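PDB 1QHB: vanadium-dependent bromoperoxidase from Corallina officinalis, which catalyses the bromination of organic substrates with hydrogen peroxide, using bound vanadate, and works as a dodecamer with one calcium ion per subunit. Local coordinates for residues G55-G60 with R121-S126; D300-A305 with R406-G411; A327-F332 with Y336-N341; L562-A567 with P587-T592. All coordinates share one frame; numbering follows the deposited sequence.

In the fold
All four contacts are essentially buried, but they lie in different parts of the subunit. Contacts 1 and 2 adjoin each other next to the vanadate pocket. The loop 55-60 of contact 1 touches both segments of contact 2: Gly60 meets Gln302 by a probable backbone hydrogen bond, and Lys59 forms a salt bridge with Glu408. Contact 1 joins loop and short strand by an indole bond and ring packing, whereas contact 2 joins two helices by polar groups. Contact 3, nearest the chain centre, is apolar helix packing. Contact 4, opposite contact 2 across the chain centre, ties a helix to a partly solvent-open turn. Contacts 1 and 3 touch the second subunit, contact 4 the third.

Contact 1 of 4, residues G55-G60 with R121-S126; sequences GSFTKG and RGWENS
Gly60 and Trp123 touch where the irregular loop 55-60 passes the short strand 123-124, and the backbones stay apart, Gly60 CA to Gly122 CA being 7.2 Å. The indole of Trp123 bridges the two segments. Its CG stands anti to the carbonyl carbon (chi1 -63°), and the ring reaches across to the loop. Trp123 NE1 donates to Lys59 O at 2.9 Å. The N-H meets the oxygen nearly along the C=O axis, with the oxygen tilted out of the indole plane. The hydrogen bond is bent, with an N-H...O angle of 143°. Beside this bond the rings of Phe57 and Trp123 meet rim to rim, with Phe57 CE2 3.8 Å from Trp123 CD1. Neither ring lies over the other. One face of the Phe57 ring is covered by its own chain, with Lys59 N over the centre. Gly60 C packs 4.1 Å from Trp123 CZ2. Gly60 has a positive phi (112°), and a beta carbon there would run into the indole. On the strand side Arg121 NH2 and Glu124 OE2 form a salt bridge of 3.2 Å. Glu124 OE2 also accepts from Phe477 N. Lys59 NZ leaves the contact to pair with Glu408. Trp123 and Glu124 form a parallel beta ladder with a strand of the second subunit, so the sheet continues across the interface. The contact thus lies between a subunit boundary and the vanadate site: Phe57 is about 4 Å, side chain to side chain, from Arg406, and about 5 Å from His478, a probable active-site residue.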
loop_
_atom_site.group_PDB
_atom_site.type_symbol
_atom_site.label_atom_id
_atom_site.label_comp_id
_atom_site.label_asym_id
_atom_site.label_seq_id
_atom_site.Cartn_x
_atom_site.Cartn_y
_atom_site.Cartn_z
ATOM N N GLY A 55 -29.512 16.735 -39.513
ATOM C CA GLY A 55 -29.832 17.433 -38.240
ATOM C C GLY A 55 -28.524 17.594 -37.461
ATOM O O GLY A 55 -28.574 17.973 -36.290
ATOM N N SER A 56 -27.396 17.372 -38.142
ATOM C CA SER A 56 -26.102 17.431 -37.515
ATOM C C SER A 56 -25.200 18.555 -38.011
ATOM O O SER A 56 -25.309 19.006 -39.154
ATOM C CB SER A 56 -25.304 16.105 -37.788
ATOM O OG SER A 56 -26.088 15.024 -37.261
ATOM N N PHE A 57 -24.229 18.938 -37.170
ATOM C CA PHE A 57 -23.317 19.998 -37.629
ATOM C C PHE A 57 -22.442 19.438 -38.725
ATOM O O PHE A 57 -21.731 18.496 -38.453
ATOM C CB PHE A 57 -22.393 20.408 -36.493
ATOM C CG PHE A 57 -21.331 21.395 -36.824
ATOM C CD1 PHE A 57 -21.581 22.744 -36.903
ATOM C CD2 PHE A 57 -20.020 20.936 -37.028
ATOM C CE1 PHE A 57 -20.561 23.627 -37.210
ATOM C CE2 PHE A 57 -18.996 21.824 -37.290
ATOM C CZ PHE A 57 -19.283 23.157 -37.407
ATOM N N THR A 58 -22.461 19.989 -39.933
ATOM C CA THR A 58 -21.582 19.462 -40.961
ATOM C C THR A 58 -20.905 20.647 -41.645
ATOM O O THR A 58 -20.389 20.476 -42.763
ATOM C CB THR A 58 -22.305 18.660 -42.033
ATOM O OG1 THR A 58 -23.214 19.579 -42.674
ATOM C CG2 THR A 58 -23.135 17.493 -41.498
ATOM N N LYS A 59 -20.801 21.769 -40.961
ATOM C CA LYS A 59 -20.157 22.913 -41.615
ATOM C C LYS A 59 -18.716 22.590 -41.933
ATOM O O LYS A 59 -17.987 22.200 -41.026
ATOM C CB LYS A 59 -20.284 24.115 -40.672
ATOM C CG LYS A 59 -20.005 25.453 -41.389
ATOM C CD LYS A 59 -20.362 26.593 -40.476
ATOM C CE LYS A 59 -19.932 27.932 -41.100
ATOM N NZ LYS A 59 -20.723 29.048 -40.502
ATOM N N GLY A 60 -18.289 22.787 -43.212
ATOM C CA GLY A 60 -16.885 22.516 -43.555
ATOM C C GLY A 60 -16.774 21.310 -44.473
ATOM O O GLY A 60 -15.889 21.245 -45.321
ATOM N N ARG A 121 -11.764 27.720 -44.029
ATOM C CA ARG A 121 -11.387 27.916 -42.610
ATOM C C ARG A 121 -11.539 26.530 -41.980
ATOM O O ARG A 121 -12.328 25.754 -42.515
ATOM C CB ARG A 121 -12.211 29.006 -41.902
ATOM C CG ARG A 121 -13.708 28.808 -41.994
ATOM C CD ARG A 121 -14.486 29.931 -41.322
ATOM N NE ARG A 121 -14.128 30.051 -39.904
ATOM C CZ ARG A 121 -14.896 30.489 -38.927
ATOM N NH1 ARG A 121 -16.150 30.873 -39.165
ATOM N NH2 ARG A 121 -14.327 30.525 -37.714
ATOM N N GLY A 122 -10.832 26.196 -40.897
ATOM C CA GLY A 122 -10.915 24.890 -40.284
ATOM C C GLY A 122 -11.684 24.851 -38.975
ATOM O O GLY A 122 -12.125 25.891 -38.473
ATOM N N TRP A 123 -11.901 23.636 -38.457
ATOM C CA TRP A 123 -12.679 23.496 -37.210
ATOM C C TRP A 123 -11.886 24.035 -36.036
ATOM O O TRP A 123 -10.680 23.917 -36.153
ATOM C CB TRP A 123 -13.089 22.052 -36.986
ATOM C CG TRP A 123 -13.990 21.601 -38.109
ATOM C CD1 TRP A 123 -15.315 21.843 -38.221
ATOM C CD2 TRP A 123 -13.610 20.830 -39.250
ATOM N NE1 TRP A 123 -15.820 21.269 -39.376
ATOM C CE2 TRP A 123 -14.779 20.635 -40.007
ATOM C CE3 TRP A 123 -12.419 20.262 -39.685
ATOM C CZ2 TRP A 123 -14.786 19.914 -41.209
ATOM C CZ3 TRP A 123 -12.442 19.532 -40.861
ATOM C CH2 TRP A 123 -13.610 19.372 -41.618
ATOM N N GLU A 124 -12.559 24.623 -35.035
ATOM C CA GLU A 124 -11.785 25.216 -33.944
ATOM C C GLU A 124 -11.696 24.292 -32.750
ATOM O O GLU A 124 -12.687 24.071 -32.034
ATOM C CB GLU A 124 -12.438 26.577 -33.557
ATOM C CG GLU A 124 -12.687 27.432 -34.817
ATOM C CD GLU A 124 -13.478 28.697 -34.607
ATOM O OE1 GLU A 124 -12.927 29.629 -33.963
ATOM O OE2 GLU A 124 -14.649 28.827 -35.062
ATOM N N ASN A 125 -10.508 23.712 -32.482
ATOM C CA ASN A 125 -10.375 22.855 -31.305
ATOM C C ASN A 125 -11.458 21.790 -31.201
ATOM O O ASN A 125 -12.195 21.681 -30.193
ATOM C CB ASN A 125 -10.493 23.708 -30.025
ATOM C CG ASN A 125 -9.356 24.710 -29.915
ATOM O OD1 ASN A 125 -9.600 25.922 -29.856
ATOM N ND2 ASN A 125 -8.147 24.159 -29.909
ATOM N N SER A 126 -11.520 20.931 -32.214
ATOM C CA SER A 126 -12.516 19.868 -32.215
ATOM C C SER A 126 -12.246 18.818 -31.163
ATOM O O SER A 126 -13.198 18.089 -30.879
ATOM C CB SER A 126 -12.607 19.245 -33.597
ATOM O OG SER A 126 -11.288 19.217 -34.177
#

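Contact 2 of 4, residues D300-A305 with R406-G411; sequences DVQDAA and RPEATG. With PO4 (phosphate ion), chain G.
The amide of Gln302 and the carboxylate of Glu408 meet with their planes 81° apart. Gln302 NE2 donates within its amide plane to Glu408 OE2 at 2.9 Å. The bond is nearly straight, 175°. It reaches OE2 on the anti side, tilted out of the carboxylate plane. At the edge of the Arg406 guanidinium lies the phosphate oxygen O1. Arg406 NH1 reaches O1 at 2.8 Å and Arg406 NH2 reaches it at 3.1 Å. The phosphate is also held by Lys398, Ser483, Gly484, His485, Arg545 and His551, so it occupies the vanadate pocket. A bend at chi2 of Gln302 (-45°) turns the amide toward Glu408. Water 1 closes a small ring, donating to Gln302 OE1 at 2.8 Å and to Glu408 OE2 at 3.2 Å. OE2 is thus gripped by amide and water, and its strongest partner is Lys59. An alanine in place of Gln302 removes the amide, and would probably leave the bridging water less firmly placed and Glu408 OE2 more dependent on Lys59. Glu408 OE1 is taken by Ser475 N, so both buried oxygens are satisfied. Helix 295-302 ends here in a Schellman motif with Ala304 as its C-prime residue. Helix 407-422 starts here, with Arg406 at its N-cap. The loop holding Lys59 and Gly60 adjoins both, and helix 153-167 packs on Pro407 and Thr410.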
loop_
_atom_site.group_PDB
_atom_site.type_symbol
_atom_site.label_atom_id
_atom_site.label_comp_id
_atom_site.label_asym_id
_atom_site.label_seq_id
_atom_site.Cartn_x
_atom_site.Cartn_y
_atom_site.Cartn_z
ATOM N N ASP A 300 -21.749 28.189 -49.936
ATOM C CA ASP A 300 -20.294 28.369 -49.871
ATOM C C ASP A 300 -19.830 28.459 -48.434
ATOM O O ASP A 300 -18.754 27.989 -48.060
ATOM C CB ASP A 300 -19.886 29.675 -50.614
ATOM C CG ASP A 300 -19.992 29.448 -52.125
ATOM O OD1 ASP A 300 -19.922 28.283 -52.592
ATOM O OD2 ASP A 300 -20.200 30.449 -52.866
ATOM N N VAL A 301 -20.561 29.201 -47.605
ATOM C CA VAL A 301 -20.210 29.324 -46.181
ATOM C C VAL A 301 -20.354 27.947 -45.533
ATOM O O VAL A 301 -19.444 27.556 -44.835
ATOM C CB VAL A 301 -21.074 30.364 -45.464
ATOM C CG1 VAL A 301 -20.820 30.375 -43.955
ATOM C CG2 VAL A 301 -20.847 31.768 -46.024
ATOM N N GLN A 302 -21.366 27.149 -45.843
ATOM C CA GLN A 302 -21.468 25.789 -45.307
ATOM C C GLN A 302 -20.315 24.923 -45.755
ATOM O O GLN A 302 -19.886 24.032 -45.021
ATOM C CB GLN A 302 -22.815 25.124 -45.681
ATOM C CG GLN A 302 -23.971 25.955 -45.150
ATOM C CD GLN A 302 -23.829 26.438 -43.719
ATOM O OE1 GLN A 302 -23.763 25.624 -42.804
ATOM N NE2 GLN A 302 -23.826 27.746 -43.490
ATOM N N ASP A 303 -19.756 25.218 -46.941
ATOM C CA ASP A 303 -18.587 24.525 -47.457
ATOM C C ASP A 303 -17.283 25.204 -47.036
ATOM O O ASP A 303 -16.229 25.000 -47.660
ATOM C CB ASP A 303 -18.676 24.501 -48.993
ATOM C CG ASP A 303 -19.647 23.521 -49.551
ATOM O OD1 ASP A 303 -20.241 22.647 -48.863
ATOM O OD2 ASP A 303 -19.875 23.604 -50.788
ATOM N N ALA A 304 -17.285 26.021 -45.980
ATOM C CA ALA A 304 -16.095 26.625 -45.423
ATOM C C ALA A 304 -15.503 27.912 -46.017
ATOM O O ALA A 304 -14.403 28.366 -45.581
ATOM C CB ALA A 304 -14.998 25.545 -45.281
ATOM N N ALA A 305 -16.231 28.585 -46.907
ATOM C CA ALA A 305 -15.660 29.835 -47.454
ATOM C C ALA A 305 -15.372 30.803 -46.310
ATOM O O ALA A 305 -16.229 31.104 -45.477
ATOM C CB ALA A 305 -16.590 30.384 -48.527
ATOM N N ARG A 406 -26.141 24.233 -36.432
ATOM C CA ARG A 406 -26.380 25.642 -36.062
ATOM C C ARG A 406 -27.682 26.093 -36.713
ATOM O O ARG A 406 -28.160 25.506 -37.684
ATOM C CB ARG A 406 -25.185 26.479 -36.518
ATOM C CG ARG A 406 -23.895 26.218 -35.719
ATOM C CD ARG A 406 -23.864 27.145 -34.491
ATOM N NE ARG A 406 -22.551 27.019 -33.838
ATOM C CZ ARG A 406 -22.064 27.869 -32.966
ATOM N NH1 ARG A 406 -22.734 28.951 -32.590
ATOM N NH2 ARG A 406 -20.872 27.680 -32.435
ATOM N N PRO A 407 -28.303 27.141 -36.184
ATOM C CA PRO A 407 -29.542 27.721 -36.711
ATOM C C PRO A 407 -29.516 28.050 -38.181
ATOM O O PRO A 407 -30.493 27.850 -38.908
ATOM C CB PRO A 407 -29.742 28.992 -35.868
ATOM C CG PRO A 407 -29.027 28.674 -34.585
ATOM C CD PRO A 407 -27.807 27.871 -34.974
ATOM N N GLU A 408 -28.392 28.515 -38.747
ATOM C CA GLU A 408 -28.320 28.785 -40.165
ATOM C C GLU A 408 -28.533 27.538 -41.001
ATOM O O GLU A 408 -29.234 27.627 -42.049
ATOM C CB GLU A 408 -26.964 29.400 -40.525
ATOM C CG GLU A 408 -25.792 28.422 -40.421
ATOM C CD GLU A 408 -24.516 29.190 -40.204
ATOM O OE1 GLU A 408 -24.488 30.190 -39.409
ATOM O OE2 GLU A 408 -23.525 28.794 -40.820
ATOM N N ALA A 409 -28.065 26.373 -40.564
ATOM C CA ALA A 409 -28.273 25.122 -41.319
ATOM C C ALA A 409 -29.740 24.752 -41.309
ATOM O O ALA A 409 -30.308 24.254 -42.279
ATOM C CB ALA A 409 -27.451 24.025 -40.651
ATOM N N THR A 410 -30.407 24.985 -40.171
ATOM C CA THR A 410 -31.833 24.712 -40.067
ATOM C C THR A 410 -32.615 25.606 -41.025
ATOM O O THR A 410 -33.613 25.142 -41.602
ATOM C CB THR A 410 -32.351 24.914 -38.638
ATOM O OG1 THR A 410 -31.610 24.055 -37.758
ATOM C CG2 THR A 410 -33.821 24.436 -38.550
ATOM N N GLY A 411 -32.179 26.874 -41.159
ATOM C CA GLY A 411 -32.864 27.795 -42.087
ATOM C C GLY A 411 -32.621 27.270 -43.515
ATOM O O GLY A 411 -33.492 27.288 -44.357
HETATM P P PO4 G . -20.383 30.215 -29.426
HETATM O O1 PO4 G . -21.031 30.313 -30.763
HETATM O O2 PO4 G . -21.020 31.128 -28.434
HETATM O O3 PO4 G . -18.951 30.530 -29.561
HETATM O O4 PO4 G . -20.577 28.788 -28.970
HETATM O O HOH W 1 -23.741 25.729 -40.000
#

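Contact 3 of 4, residues A327-F332 with Y336-N341; sequences ATWVHF and YEAYLN
Trp329 is the residue of 327-332 that meets Glu337 and Ala338; Ala327 and Thr328 come before it in the segment. Thr328 O accepts from Ser275 OG of the second subunit. Trp329 then sends its indole over to the next helix. Its CG is anti to the backbone N (chi1 -156°), and the six-membered part of the ring does the touching. Trp329 CH2 lies 3.5 Å from Ala338 CB. The same atom is 3.7 Å from Ala338 CA, and Trp329 CZ3 is 4.0 Å from Ala338 CB. Ala338 N lies at the ring edge, in plane, while the methyl meets the ring obliquely. Glu337 CG, on an extended chain, adds a 4.1 Å contact to Trp329 CH2. The carboxylate is turned elsewhere, with OE1 accepting from Ser334 N in the linking loop. Val330 follows and packs on Val541 of helix 530-548, as Ala338 does. His331 and Phe332 end the segment, with Phe332 CZ 3.5 Å above the His331 ring plane, offset toward the rim. Within 336-341, Ala338 CB also sits 3.8 Å above the centre of one face of the Tyr339 ring. The pair is two successive helices, 323-332 and 337-349, joined by a short loop in the mainly helical vanadium haloperoxidase fold. Trp329 lies about 6 Å, side chain to side chain, from His485 of the vanadate site.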
loop_
_atom_site.group_PDB
_atom_site.type_symbol
_atom_site.label_atom_id
_atom_site.label_comp_id
_atom_site.label_asym_id
_atom_site.label_seq_id
_atom_site.Cartn_x
_atom_site.Cartn_y
_atom_site.Cartn_z
ATOM N N ALA A 327 -25.697 42.079 -30.962
ATOM C CA ALA A 327 -25.037 41.073 -31.808
ATOM C C ALA A 327 -23.610 41.476 -32.101
ATOM O O ALA A 327 -22.624 40.694 -31.968
ATOM C CB ALA A 327 -25.814 40.926 -33.118
ATOM N N THR A 328 -23.354 42.716 -32.479
ATOM C CA THR A 328 -21.978 43.154 -32.750
ATOM C C THR A 328 -21.108 43.005 -31.496
ATOM O O THR A 328 -19.902 42.696 -31.554
ATOM C CB THR A 328 -21.897 44.640 -33.188
ATOM O OG1 THR A 328 -22.715 44.752 -34.368
ATOM C CG2 THR A 328 -20.481 45.129 -33.505
ATOM N N TRP A 329 -21.636 43.357 -30.329
ATOM C CA TRP A 329 -20.891 43.232 -29.077
ATOM C C TRP A 329 -20.387 41.787 -28.878
ATOM O O TRP A 329 -19.192 41.581 -28.564
ATOM C CB TRP A 329 -21.834 43.641 -27.924
ATOM C CG TRP A 329 -21.107 44.113 -26.693
ATOM C CD1 TRP A 329 -20.905 45.405 -26.313
ATOM C CD2 TRP A 329 -20.464 43.305 -25.695
ATOM N NE1 TRP A 329 -20.173 45.455 -25.138
ATOM C CE2 TRP A 329 -19.895 44.176 -24.746
ATOM C CE3 TRP A 329 -20.287 41.926 -25.557
ATOM C CZ2 TRP A 329 -19.191 43.743 -23.628
ATOM C CZ3 TRP A 329 -19.586 41.463 -24.450
ATOM C CH2 TRP A 329 -19.049 42.368 -23.491
ATOM N N VAL A 330 -21.242 40.795 -29.123
ATOM C CA VAL A 330 -20.864 39.398 -28.899
ATOM C C VAL A 330 -20.198 38.744 -30.111
ATOM O O VAL A 330 -19.880 37.546 -30.105
ATOM C CB VAL A 330 -22.072 38.534 -28.416
ATOM C CG1 VAL A 330 -22.740 39.063 -27.155
ATOM C CG2 VAL A 330 -23.084 38.430 -29.544
ATOM N N HIS A 331 -19.845 39.524 -31.162
ATOM C CA HIS A 331 -19.168 38.956 -32.285
ATOM C C HIS A 331 -17.682 38.802 -31.893
ATOM O O HIS A 331 -16.990 37.905 -32.357
ATOM C CB HIS A 331 -19.248 39.861 -33.528
ATOM C CG HIS A 331 -18.812 39.168 -34.799
ATOM N ND1 HIS A 331 -18.956 39.721 -36.058
ATOM C CD2 HIS A 331 -18.353 37.909 -35.021
ATOM C CE1 HIS A 331 -18.535 38.861 -36.982
ATOM N NE2 HIS A 331 -18.163 37.760 -36.377
ATOM N N PHE A 332 -17.160 39.826 -31.176
ATOM C CA PHE A 332 -15.722 39.851 -30.936
ATOM C C PHE A 332 -15.292 39.936 -29.497
ATOM O O PHE A 332 -14.095 40.112 -29.192
ATOM C CB PHE A 332 -15.176 41.106 -31.649
ATOM C CG PHE A 332 -15.373 41.105 -33.146
ATOM C CD1 PHE A 332 -14.815 40.083 -33.925
ATOM C CD2 PHE A 332 -16.119 42.085 -33.750
ATOM C CE1 PHE A 332 -14.983 40.088 -35.304
ATOM C CE2 PHE A 332 -16.346 42.093 -35.124
ATOM C CZ PHE A 332 -15.762 41.091 -35.903
ATOM N N TYR A 336 -14.440 36.358 -21.346
ATOM C CA TYR A 336 -14.904 36.810 -20.025
ATOM C C TYR A 336 -15.089 38.328 -19.933
ATOM O O TYR A 336 -15.236 38.898 -18.850
ATOM C CB TYR A 336 -13.933 36.355 -18.917
ATOM C CG TYR A 336 -12.493 36.738 -19.144
ATOM C CD1 TYR A 336 -12.064 38.042 -19.268
ATOM C CD2 TYR A 336 -11.516 35.748 -19.219
ATOM C CE1 TYR A 336 -10.736 38.382 -19.481
ATOM C CE2 TYR A 336 -10.194 36.065 -19.445
ATOM C CZ TYR A 336 -9.796 37.374 -19.550
ATOM O OH TYR A 336 -8.472 37.668 -19.759
ATOM N N GLU A 337 -14.958 39.019 -21.072
ATOM C CA GLU A 337 -15.001 40.464 -21.154
ATOM C C GLU A 337 -16.145 41.104 -20.377
ATOM O O GLU A 337 -15.942 41.992 -19.559
ATOM C CB GLU A 337 -15.033 40.911 -22.652
ATOM C CG GLU A 337 -15.050 42.430 -22.795
ATOM C CD GLU A 337 -14.786 42.958 -24.192
ATOM O OE1 GLU A 337 -14.372 42.148 -25.051
ATOM O OE2 GLU A 337 -14.971 44.182 -24.374
ATOM N N ALA A 338 -17.377 40.715 -20.596
ATOM C CA ALA A 338 -18.537 41.340 -19.974
ATOM C C ALA A 338 -18.460 41.263 -18.456
ATOM O O ALA A 338 -18.892 42.195 -17.803
ATOM C CB ALA A 338 -19.815 40.676 -20.497
ATOM N N TYR A 339 -17.957 40.159 -17.912
ATOM C CA TYR A 339 -17.958 39.861 -16.468
ATOM C C TYR A 339 -16.788 40.529 -15.805
ATOM O O TYR A 339 -16.839 40.995 -14.653
ATOM C CB TYR A 339 -18.045 38.330 -16.227
ATOM C CG TYR A 339 -18.929 37.771 -17.354
ATOM C CD1 TYR A 339 -20.276 38.002 -17.392
ATOM C CD2 TYR A 339 -18.318 37.131 -18.423
ATOM C CE1 TYR A 339 -21.045 37.572 -18.475
ATOM C CE2 TYR A 339 -19.053 36.695 -19.519
ATOM C CZ TYR A 339 -20.412 36.930 -19.546
ATOM O OH TYR A 339 -21.144 36.529 -20.634
ATOM N N LEU A 340 -15.696 40.665 -16.539
ATOM C CA LEU A 340 -14.546 41.393 -16.005
ATOM C C LEU A 340 -14.904 42.876 -15.922
ATOM O O LEU A 340 -14.674 43.558 -14.933
ATOM C CB LEU A 340 -13.326 41.111 -16.883
ATOM C CG LEU A 340 -12.157 42.089 -16.701
ATOM C CD1 LEU A 340 -11.543 41.946 -15.324
ATOM C CD2 LEU A 340 -11.164 41.933 -17.830
ATOM N N ASN A 341 -15.620 43.386 -16.914
ATOM C CA ASN A 341 -16.045 44.802 -16.910
ATOM C C ASN A 341 -17.065 45.030 -15.800
ATOM O O ASN A 341 -16.977 46.096 -15.219
ATOM C CB ASN A 341 -16.678 45.229 -18.238
ATOM C CG ASN A 341 -15.663 45.223 -19.370
ATOM O OD1 ASN A 341 -16.093 45.441 -20.521
ATOM N ND2 ASN A 341 -14.398 44.946 -19.095
#

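Contact 4 of 4, residues L562-A567 with P587-T592; sequences LGEQIA and PKFDGT
Glu564 of helix 553-574 accepts from the backbone of Phe589 in a type I beta turn, Lys588 to Gly591, that links strands 585-587 and 593-595. The tight part is the carboxylate and what surrounds it. Its chain is extended, with CG anti to the backbone N (chi1 179°), and points straight at the turn. Phe589 N donates to Glu564 OE2 at 2.8 Å. OE2 uses its syn lone pair, and the N-H...O angle is 161°. The same oxygen is pressed against Lys588 CA at 3.2 Å. The Phe589 ring runs alongside the glutamate in the opposite sense, its plane 29° from the carboxylate. Phe589 CD2 is 3.6 Å from Glu564 CD, and Phe589 CE2 is 3.9 Å from Glu564 CB. Val493 and Lys497 of helix 484-499 also touch the ring, and Thr494 touches Glu564. A leucine in place of Glu564 has no carboxylate, so Phe589 N would lose this acceptor and the turn would probably be held less firmly to the helix. The other side is looser and partly exposed. Lys588 bends at its third torsion, and its NZ stays 5.0 Å from Glu564 OE1, too far for a salt bridge. It makes a long salt bridge with Asp590 OD2. Lys588 and Thr592 pack on Phe35 of the third subunit. Gly591, with positive phi, is exposed. Beside it, Asp590 OD1 makes an Asx turn by accepting from Thr592 N at 2.9 Å, while Thr592 OG1 reaches that oxygen from the same face at 2.6 Å.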
loop_
_atom_site.group_PDB
_atom_site.type_symbol
_atom_site.label_atom_id
_atom_site.label_comp_id
_atom_site.label_asym_id
_atom_site.label_seq_id
_atom_site.Cartn_x
_atom_site.Cartn_y
_atom_site.Cartn_z
ATOM N N LEU A 562 -24.581 24.623 -17.070
ATOM C CA LEU A 562 -23.340 23.846 -17.049
ATOM C C LEU A 562 -22.184 24.668 -16.512
ATOM O O LEU A 562 -21.389 24.118 -15.692
ATOM C CB LEU A 562 -23.002 23.306 -18.438
ATOM C CG LEU A 562 -21.716 22.525 -18.663
ATOM C CD1 LEU A 562 -21.865 21.151 -18.006
ATOM C CD2 LEU A 562 -21.320 22.324 -20.123
ATOM N N GLY A 563 -22.115 25.959 -16.867
ATOM C CA GLY A 563 -20.997 26.764 -16.417
ATOM C C GLY A 563 -21.108 27.025 -14.931
ATOM O O GLY A 563 -20.100 27.189 -14.210
ATOM N N GLU A 564 -22.332 27.128 -14.460
ATOM C CA GLU A 564 -22.584 27.313 -13.030
ATOM C C GLU A 564 -21.989 26.126 -12.260
ATOM O O GLU A 564 -21.354 26.334 -11.223
ATOM C CB GLU A 564 -24.093 27.330 -12.741
ATOM C CG GLU A 564 -24.395 27.504 -11.255
ATOM C CD GLU A 564 -25.875 27.638 -10.985
ATOM O OE1 GLU A 564 -26.638 26.737 -11.390
ATOM O OE2 GLU A 564 -26.286 28.620 -10.362
ATOM N N GLN A 565 -22.212 24.888 -12.727
ATOM C CA GLN A 565 -21.672 23.711 -12.056
ATOM C C GLN A 565 -20.138 23.692 -12.031
ATOM O O GLN A 565 -19.489 23.144 -11.123
ATOM C CB GLN A 565 -22.082 22.405 -12.788
ATOM C CG GLN A 565 -23.558 22.050 -12.723
ATOM C CD GLN A 565 -23.992 20.955 -13.692
ATOM O OE1 GLN A 565 -23.450 19.859 -13.757
ATOM N NE2 GLN A 565 -25.040 21.248 -14.494
ATOM N N ILE A 566 -19.555 24.148 -13.153
ATOM C CA ILE A 566 -18.091 24.129 -13.273
ATOM C C ILE A 566 -17.543 25.078 -12.227
ATOM O O ILE A 566 -16.618 24.723 -11.523
ATOM C CB ILE A 566 -17.638 24.510 -14.702
ATOM C CG1 ILE A 566 -17.950 23.461 -15.779
ATOM C CG2 ILE A 566 -16.160 24.820 -14.770
ATOM C CD1 ILE A 566 -17.497 22.052 -15.449
ATOM N N ALA A 567 -18.089 26.292 -12.114
ATOM C CA ALA A 567 -17.649 27.288 -11.156
ATOM C C ALA A 567 -17.787 26.796 -9.723
ATOM O O ALA A 567 -16.844 26.942 -8.949
ATOM C CB ALA A 567 -18.446 28.578 -11.265
ATOM N N PRO A 587 -25.925 32.481 -4.483
ATOM C CA PRO A 587 -27.302 32.371 -4.954
ATOM C C PRO A 587 -27.263 31.706 -6.314
ATOM O O PRO A 587 -26.817 32.354 -7.274
ATOM C CB PRO A 587 -27.812 33.796 -5.037
ATOM C CG PRO A 587 -26.670 34.709 -4.844
ATOM C CD PRO A 587 -25.462 33.891 -4.469
ATOM N N LYS A 588 -27.777 30.488 -6.461
ATOM C CA LYS A 588 -27.727 29.819 -7.757
ATOM C C LYS A 588 -28.780 30.313 -8.729
ATOM O O LYS A 588 -29.735 31.002 -8.356
ATOM C CB LYS A 588 -27.853 28.306 -7.560
ATOM C CG LYS A 588 -26.697 27.733 -6.710
ATOM C CD LYS A 588 -26.951 26.281 -6.346
ATOM C CE LYS A 588 -27.146 25.416 -7.606
ATOM N NZ LYS A 588 -27.649 24.075 -7.240
ATOM N N PHE A 589 -28.699 29.918 -10.014
ATOM C CA PHE A 589 -29.726 30.274 -10.975
ATOM C C PHE A 589 -31.090 29.674 -10.621
ATOM O O PHE A 589 -32.108 30.146 -11.121
ATOM C CB PHE A 589 -29.361 29.817 -12.382
ATOM C CG PHE A 589 -28.136 30.504 -12.955
ATOM C CD1 PHE A 589 -27.954 31.848 -12.847
ATOM C CD2 PHE A 589 -27.178 29.760 -13.613
ATOM C CE1 PHE A 589 -26.831 32.474 -13.354
ATOM C CE2 PHE A 589 -26.063 30.363 -14.129
ATOM C CZ PHE A 589 -25.881 31.737 -14.007
ATOM N N ASP A 590 -31.202 28.617 -9.813
ATOM C CA ASP A 590 -32.486 28.008 -9.509
ATOM C C ASP A 590 -33.115 28.669 -8.292
ATOM O O ASP A 590 -34.136 28.175 -7.840
ATOM C CB ASP A 590 -32.406 26.508 -9.208
ATOM C CG ASP A 590 -31.527 26.143 -8.040
ATOM O OD1 ASP A 590 -31.072 26.983 -7.215
ATOM O OD2 ASP A 590 -31.239 24.944 -7.925
ATOM N N GLY A 591 -32.494 29.667 -7.682
ATOM C CA GLY A 591 -33.158 30.355 -6.593
ATOM C C GLY A 591 -32.759 29.862 -5.222
ATOM O O GLY A 591 -33.201 30.455 -4.230
ATOM N N THR A 592 -31.917 28.838 -5.160
ATOM C CA THR A 592 -31.481 28.363 -3.865
ATOM C C THR A 592 -30.067 28.844 -3.630
ATOM O O THR A 592 -29.402 29.336 -4.540
ATOM C CB THR A 592 -31.531 26.821 -3.821
ATOM O OG1 THR A 592 -30.549 26.322 -4.740
ATOM C CG2 THR A 592 -32.899 26.298 -4.231
#